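Local coordinates for ferritin heavy chain (Trichoplusia ni, PDB 1Z6O), which oxidises ferrous iron and, as the heavy subunit of a secreted ferritin cage shared with light chains, helps store it in soluble, non-toxic form, at residues 40-45 and 110-115; 54-59 and 177-182; 78-83 and 138-143. All blocks are in the same frame, centred on the assembly; numbering follows the deposited sequence.

Interaction 1 (40-45 and 110-115); sequences LAMGAH and EHALSM
M42 and A112 lie level with each other, CA to CA 9.2 Å, where 40-45 and 110-115 run antiparallel at 172° with segment axes 12.3 Å apart. At that spacing the backbones do not touch, and one long side chain bridges the interval. M42 leaves its helix with CG beside the backbone N (chi1 -70°) and is extended through chi2 and chi3, which carries its methyl CE right across. Methionine suits the place because it is slender, apolar and long enough to span the distance.

CE ends in a small pocket of three residues. It approaches the H111 ring obliquely, 3.4 Å from ND1, a nitrogen that takes its hydrogen bond from the indole NE1 of W102. Next to it, CE comes 4.5 Å from CB of A112, where the small alanine lets the methyl settle close to the helix. The third wall is sulfur: SD of M115 is 3.8 Å from CE and also sits over one face of the H111 ring, offset toward its rim.

These are two long helices of the ferritin four-helix bundle. The side chain of M115 lies about 9 Å from the bound iron. Helix 54-80 reaches M42 through F60, helix 139-168 meets A112 through L160, and Q38 and Y39 of helix 19-47 pack on M115.

Interaction 2 (54-59 and 177-182); sequences PGFAQL and LGEFIF
F56 lays its ring alongside that of F182, though the two scarcely overlap: the planes are inclined by only 26°, yet the centroids are 5.8 Å apart, so the rings are slid past one another instead of stacked. The pair joins the first turn of helix 54-80, one of the long helices of the ferritin four-helix bundle, to 175-186, the short fifth helix that follows the bundle in the ferritin fold. Contact is concentrated at the far end of F56, whose CZ lies 3.6 Å from CD2 of F182.

Phenylalanine fits on both sides because the contact is buried, and a large flat apolar ring reaches across it without leaving a polar atom to satisfy. F182 has CG anti to the backbone N (chi1 -172°), which swings its ring off its own helix to meet F56; L167 of helix 139-168 packs on both rings.

E179 adds a second, mixed contact. Its chain is extended and crosses F56 at about a right angle, and the apolar CG touches CE1 of the ring. The carboxylate is used elsewhere: OE1 forms a salt bridge with R53, just before helix 54-80, while OE2 accepts from the backbone N of G105, where helix 105-132 begins. Glutamate thus offers a methylene to the ring and a charge to its surroundings, and the arginine and the helix start would probably favour the ionised form.

Y202 of a neighbouring light chain packs on F182 and I181, so this seam lies beside a subunit interface. At the ring pair itself, CZ of F56 also reaches CE2 of F182, at 3.8 Å.

Interaction 3 (78-83 and 138-143); sequences LLMRGE and DYHLVD
OD1 of D138 is held by two donors. NH1 of R81 meets OD1 of D138 at 2.8 Å, a nearly straight bond at 160°, and the backbone N of L141 bonds OD1 of D138 more weakly, at 3.3 Å. The second is a capping bond, for D138 is the N-cap of helix 139-168 in the ferritin four-helix bundle. The carboxylate therefore caps one helix while it ties down the end of helix 54-80.

R81 grips it end-on with two nitrogens. NH1 meets the syn lone pair of OD1 with the acceptor close to the guanidinium plane, whereas NH2 of R81 reaches OD2 of D138 at 3.0 Å along a more bent path, the acceptor tilted from that plane; guanidinium and carboxylate are turned 55° apart. Bends at chi2 and chi3, both -68°, curl the arginine round to this position. Y77 OH also bonds NH1, T16 bonds NH2, and Y154 of another heavy-chain copy makes a cation-pi contact. A leucine in place of R81 would probably leave the buried D138 carboxylate without its countercharge and the N-cap freer to turn.

Just after R81, G82 closes a Schellman motif, its positive phi being one that glycine takes without strain. Beside the salt bridge, M80 sends its methyl CE obliquely to the H140 ring, 4.0 Å from CE1, a ring held through ND1 by Y77 and through NE2 by E151 of that same neighbouring copy. L141 turns its CB to the edge of the guanidinium, 4.3 Å from NH1 of R81.

Overall arrangement
All three contacts join helices of one ferritin subunit, but at different levels. Interaction 1 lies closest to the chain's centre, near the iron, and is bridged by methionine; interactions 2 and 3 sit at opposite ends, their centres about 40 Å apart. Those two share helix 54-80, using its start and its end. Interactions 1 and 2 are neighbours, with O of G43 touching CB of A57 at 3.7 Å, whereas 3 stands well away from both. None is a surface contact: 1 is partly buried, 2 and 3 buried. Chemistry follows place: a methionine methyl against imidazole and sulfur within the bundle, aromatic packing against the short fifth helix, and a salt bridge where helix ends meet.

Interaction 1 (40-45 and 110-115)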
# COMPACT_ATOMS: atom_id res chain seq x y z
N LEU M 40 39.68 -20.48 23.63
CA LEU M 40 38.56 -21.05 24.40
C LEU M 40 38.87 -20.94 25.89
O LEU M 40 37.98 -20.68 26.69
CB LEU M 40 38.35 -22.54 24.09
CG LEU M 40 37.54 -22.99 22.87
CD1 LEU M 40 37.42 -24.53 22.88
CD2 LEU M 40 36.14 -22.34 22.91
N ALA M 41 40.12 -21.19 26.26
CA ALA M 41 40.50 -21.11 27.67
C ALA M 41 40.39 -19.67 28.19
O ALA M 41 40.07 -19.45 29.35
CB ALA M 41 41.93 -21.65 27.87
N MET M 42 40.68 -18.68 27.33
CA MET M 42 40.54 -17.29 27.76
C MET M 42 39.06 -16.98 27.95
O MET M 42 38.67 -16.32 28.92
CB MET M 42 41.11 -16.33 26.71
CG MET M 42 42.62 -16.37 26.59
SD MET M 42 43.20 -15.02 25.49
CE MET M 42 44.99 -15.29 25.54
N GLY M 43 38.22 -17.44 27.03
CA GLY M 43 36.79 -17.21 27.17
C GLY M 43 36.28 -17.83 28.47
O GLY M 43 35.49 -17.22 29.20
N ALA M 44 36.74 -19.04 28.76
CA ALA M 44 36.33 -19.73 29.99
C ALA M 44 36.76 -18.94 31.24
O ALA M 44 36.00 -18.82 32.20
CB ALA M 44 36.97 -21.13 30.03
N HIS M 45 37.98 -18.41 31.23
CA HIS M 45 38.48 -17.65 32.37
C HIS M 45 37.63 -16.41 32.66
O HIS M 45 37.24 -16.17 33.80
CB HIS M 45 39.93 -17.22 32.14
CG HIS M 45 40.46 -16.29 33.20
ND1 HIS M 45 40.94 -16.74 34.41
CD2 HIS M 45 40.52 -14.94 33.25
CE1 HIS M 45 41.29 -15.71 35.16
NE2 HIS M 45 41.04 -14.60 34.48
N GLU M 110 47.45 -8.80 25.90
CA GLU M 110 48.87 -8.86 25.51
C GLU M 110 49.25 -10.28 25.10
O GLU M 110 50.07 -10.47 24.19
CB GLU M 110 49.76 -8.38 26.66
CG GLU M 110 49.61 -6.87 26.93
CD GLU M 110 50.61 -6.35 27.97
OE1 GLU M 110 51.08 -7.15 28.80
OE2 GLU M 110 50.90 -5.14 27.98
N HIS M 111 48.68 -11.27 25.77
CA HIS M 111 48.96 -12.66 25.40
C HIS M 111 48.35 -12.90 24.01
O HIS M 111 48.99 -13.50 23.14
CB HIS M 111 48.33 -13.62 26.43
CG HIS M 111 48.59 -15.07 26.15
ND1 HIS M 111 47.98 -16.08 26.84
CD2 HIS M 111 49.40 -15.66 25.24
CE1 HIS M 111 48.39 -17.25 26.37
NE2 HIS M 111 49.26 -17.02 25.40
N ALA M 112 47.12 -12.44 23.78
CA ALA M 112 46.50 -12.62 22.46
C ALA M 112 47.34 -11.94 21.37
O ALA M 112 47.54 -12.49 20.29
CB ALA M 112 45.08 -12.03 22.45
N LEU M 113 47.82 -10.73 21.65
CA LEU M 113 48.65 -10.01 20.68
C LEU M 113 49.90 -10.83 20.34
O LEU M 113 50.30 -10.94 19.18
CB LEU M 113 49.05 -8.64 21.24
CG LEU M 113 49.99 -7.76 20.39
CD1 LEU M 113 49.40 -7.53 18.99
CD2 LEU M 113 50.19 -6.41 21.12
N SER M 114 50.53 -11.41 21.36
CA SER M 114 51.72 -12.23 21.16
C SER M 114 51.40 -13.51 20.37
O SER M 114 52.18 -13.94 19.52
CB SER M 114 52.32 -12.58 22.53
OG SER M 114 53.36 -13.52 22.39
N MET M 115 50.24 -14.12 20.64
CA MET M 115 49.82 -15.31 19.89
C MET M 115 49.62 -14.93 18.42
O MET M 115 50.04 -15.66 17.52
CB MET M 115 48.48 -15.85 20.42
CG MET M 115 48.48 -16.40 21.84
SD MET M 115 46.75 -16.69 22.42
CE MET M 115 46.13 -17.71 21.01

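Interaction 2 (54-59 and 177-182)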
# COMPACT_ATOMS: atom_id res chain seq x y z
N PRO M 54 32.10 -10.40 31.00
CA PRO M 54 31.40 -10.96 29.84
C PRO M 54 31.83 -10.40 28.49
O PRO M 54 31.74 -11.09 27.47
CB PRO M 54 29.92 -10.71 30.15
CG PRO M 54 29.96 -9.44 31.00
CD PRO M 54 31.15 -9.72 31.91
N GLY M 55 32.27 -9.15 28.48
CA GLY M 55 32.73 -8.54 27.23
C GLY M 55 34.00 -9.25 26.76
O GLY M 55 34.12 -9.61 25.59
N PHE M 56 34.95 -9.44 27.68
CA PHE M 56 36.18 -10.15 27.33
C PHE M 56 35.88 -11.61 27.00
O PHE M 56 36.46 -12.17 26.08
CB PHE M 56 37.19 -10.11 28.49
CG PHE M 56 37.98 -8.83 28.55
CD1 PHE M 56 37.59 -7.80 29.38
CD2 PHE M 56 39.11 -8.67 27.75
CE1 PHE M 56 38.32 -6.60 29.43
CE2 PHE M 56 39.84 -7.48 27.79
CZ PHE M 56 39.45 -6.44 28.63
N ALA M 57 34.97 -12.23 27.75
CA ALA M 57 34.63 -13.63 27.48
C ALA M 57 34.13 -13.79 26.04
O ALA M 57 34.59 -14.67 25.31
CB ALA M 57 33.56 -14.14 28.46
N GLN M 58 33.20 -12.93 25.64
CA GLN M 58 32.64 -12.99 24.29
C GLN M 58 33.72 -12.71 23.23
O GLN M 58 33.74 -13.34 22.17
CB GLN M 58 31.50 -11.99 24.15
CG GLN M 58 30.77 -12.01 22.81
CD GLN M 58 29.83 -10.80 22.64
OE1 GLN M 58 30.26 -9.69 22.30
NE2 GLN M 58 28.55 -11.01 22.91
N LEU M 59 34.58 -11.73 23.51
CA LEU M 59 35.66 -11.39 22.59
C LEU M 59 36.52 -12.62 22.30
O LEU M 59 36.84 -12.92 21.15
CB LEU M 59 36.57 -10.30 23.19
CG LEU M 59 37.79 -9.87 22.36
CD1 LEU M 59 37.32 -9.06 21.15
CD2 LEU M 59 38.74 -9.02 23.22
N LEU M 177 37.42 -0.05 37.99
CA LEU M 177 36.43 0.69 37.23
C LEU M 177 36.82 0.79 35.77
O LEU M 177 35.97 0.72 34.88
CB LEU M 177 36.23 2.08 37.83
CG LEU M 177 35.16 2.95 37.17
CD1 LEU M 177 33.82 2.20 37.09
CD2 LEU M 177 35.02 4.24 37.97
N GLY M 178 38.11 0.95 35.51
CA GLY M 178 38.57 1.04 34.13
C GLY M 178 38.26 -0.24 33.36
O GLY M 178 37.73 -0.18 32.24
N GLU M 179 38.57 -1.39 33.94
CA GLU M 179 38.30 -2.65 33.25
C GLU M 179 36.79 -2.90 33.15
O GLU M 179 36.31 -3.43 32.14
CB GLU M 179 38.97 -3.82 33.97
CG GLU M 179 39.06 -5.08 33.11
CD GLU M 179 39.76 -6.23 33.82
OE1 GLU M 179 39.06 -7.02 34.49
OE2 GLU M 179 41.00 -6.34 33.71
N PHE M 180 36.04 -2.52 34.17
CA PHE M 180 34.59 -2.71 34.13
C PHE M 180 33.97 -1.96 32.95
O PHE M 180 33.18 -2.52 32.18
CB PHE M 180 33.94 -2.21 35.43
CG PHE M 180 32.44 -2.32 35.43
CD1 PHE M 180 31.81 -3.50 35.82
CD2 PHE M 180 31.66 -1.24 35.02
CE1 PHE M 180 30.41 -3.61 35.80
CE2 PHE M 180 30.25 -1.33 35.00
CZ PHE M 180 29.63 -2.52 35.39
N ILE M 181 34.33 -0.68 32.80
CA ILE M 181 33.78 0.13 31.71
C ILE M 181 34.25 -0.40 30.35
O ILE M 181 33.46 -0.51 29.41
CB ILE M 181 34.22 1.61 31.87
CG1 ILE M 181 33.51 2.21 33.10
CG2 ILE M 181 33.87 2.42 30.60
CD1 ILE M 181 34.05 3.59 33.50
N PHE M 182 35.53 -0.70 30.24
CA PHE M 182 36.10 -1.21 28.99
C PHE M 182 35.40 -2.51 28.58
O PHE M 182 35.07 -2.72 27.40
CB PHE M 182 37.60 -1.46 29.19
CG PHE M 182 38.34 -1.80 27.92
CD1 PHE M 182 38.93 -0.79 27.15
CD2 PHE M 182 38.45 -3.12 27.50
CE1 PHE M 182 39.63 -1.10 25.97
CE2 PHE M 182 39.15 -3.45 26.32
CZ PHE M 182 39.74 -2.43 25.56

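Interaction 3 (78-83 and 138-143)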
# COMPACT_ATOMS: atom_id res chain seq x y z
N LEU M 78 43.89 -27.01 0.64
CA LEU M 78 44.58 -28.26 0.29
C LEU M 78 43.66 -29.19 -0.51
O LEU M 78 44.08 -29.81 -1.49
CB LEU M 78 45.07 -28.98 1.56
CG LEU M 78 46.16 -28.25 2.37
CD1 LEU M 78 46.57 -29.11 3.57
CD2 LEU M 78 47.39 -27.97 1.48
N LEU M 79 42.40 -29.30 -0.09
CA LEU M 79 41.45 -30.17 -0.79
C LEU M 79 41.23 -29.70 -2.23
O LEU M 79 41.14 -30.52 -3.15
CB LEU M 79 40.10 -30.20 -0.05
CG LEU M 79 40.09 -30.90 1.32
CD1 LEU M 79 38.81 -30.51 2.09
CD2 LEU M 79 40.17 -32.43 1.13
N MET M 80 41.14 -28.39 -2.42
CA MET M 80 40.93 -27.84 -3.76
C MET M 80 42.11 -28.18 -4.68
O MET M 80 41.92 -28.40 -5.88
CB MET M 80 40.78 -26.30 -3.70
CG MET M 80 40.82 -25.64 -5.08
SD MET M 80 40.76 -23.82 -5.03
CE MET M 80 42.48 -23.49 -4.44
N ARG M 81 43.32 -28.23 -4.12
CA ARG M 81 44.52 -28.54 -4.90
C ARG M 81 44.71 -30.05 -5.14
O ARG M 81 45.68 -30.46 -5.79
CB ARG M 81 45.77 -27.94 -4.22
CG ARG M 81 45.80 -26.39 -4.26
CD ARG M 81 45.99 -25.87 -5.70
NE ARG M 81 47.32 -26.19 -6.23
CZ ARG M 81 48.43 -25.49 -5.99
NH1 ARG M 81 48.40 -24.40 -5.22
NH2 ARG M 81 49.60 -25.90 -6.49
N GLY M 82 43.80 -30.87 -4.63
CA GLY M 82 43.90 -32.30 -4.86
C GLY M 82 44.59 -33.08 -3.76
O GLY M 82 44.88 -34.27 -3.94
N GLU M 83 44.84 -32.44 -2.63
CA GLU M 83 45.50 -33.10 -1.51
C GLU M 83 44.51 -33.72 -0.54
O GLU M 83 43.29 -33.66 -0.74
CB GLU M 83 46.39 -32.10 -0.76
CG GLU M 83 47.48 -31.46 -1.63
CD GLU M 83 48.53 -32.49 -2.11
OE1 GLU M 83 48.68 -33.54 -1.46
OE2 GLU M 83 49.20 -32.23 -3.13
N ASP M 138 54.88 -21.77 -5.71
CA ASP M 138 53.42 -21.88 -5.72
C ASP M 138 52.77 -20.49 -5.69
O ASP M 138 52.29 -20.03 -4.64
CB ASP M 138 52.94 -22.71 -4.53
CG ASP M 138 51.62 -23.40 -4.82
OD1 ASP M 138 50.69 -22.71 -5.31
OD2 ASP M 138 51.52 -24.61 -4.56
N TYR M 139 52.75 -19.83 -6.84
CA TYR M 139 52.22 -18.47 -6.93
C TYR M 139 50.85 -18.26 -6.30
O TYR M 139 50.64 -17.30 -5.55
CB TYR M 139 52.14 -18.02 -8.39
CG TYR M 139 53.47 -18.06 -9.12
CD1 TYR M 139 53.70 -18.99 -10.13
CD2 TYR M 139 54.49 -17.16 -8.80
CE1 TYR M 139 54.91 -19.03 -10.82
CE2 TYR M 139 55.71 -17.19 -9.48
CZ TYR M 139 55.91 -18.13 -10.49
OH TYR M 139 57.09 -18.14 -11.19
N HIS M 140 49.92 -19.14 -6.63
CA HIS M 140 48.56 -18.97 -6.13
C HIS M 140 48.41 -19.10 -4.63
O HIS M 140 47.73 -18.28 -4.00
CB HIS M 140 47.62 -19.94 -6.84
CG HIS M 140 46.18 -19.72 -6.48
ND1 HIS M 140 45.52 -20.48 -5.54
CD2 HIS M 140 45.29 -18.78 -6.90
CE1 HIS M 140 44.29 -20.02 -5.39
NE2 HIS M 140 44.12 -18.99 -6.20
N LEU M 141 49.04 -20.10 -4.02
CA LEU M 141 48.92 -20.25 -2.57
C LEU M 141 49.62 -19.09 -1.87
O LEU M 141 49.11 -18.56 -0.88
CB LEU M 141 49.50 -21.59 -2.10
CG LEU M 141 49.53 -21.82 -0.57
CD1 LEU M 141 48.15 -21.55 0.05
CD2 LEU M 141 49.97 -23.26 -0.28
N VAL M 142 50.78 -18.68 -2.37
CA VAL M 142 51.49 -17.55 -1.76
C VAL M 142 50.58 -16.31 -1.76
O VAL M 142 50.47 -15.59 -0.77
CB VAL M 142 52.80 -17.27 -2.54
CG1 VAL M 142 53.38 -15.89 -2.16
CG2 VAL M 142 53.82 -18.39 -2.22
N ASP M 143 49.92 -16.09 -2.89
CA ASP M 143 49.00 -14.96 -3.05
C ASP M 143 47.82 -15.06 -2.09
O ASP M 143 47.40 -14.07 -1.49
CB ASP M 143 48.48 -14.93 -4.49
CG ASP M 143 47.43 -13.84 -4.70
OD1 ASP M 143 47.85 -12.69 -4.81
OD2 ASP M 143 46.22 -14.14 -4.73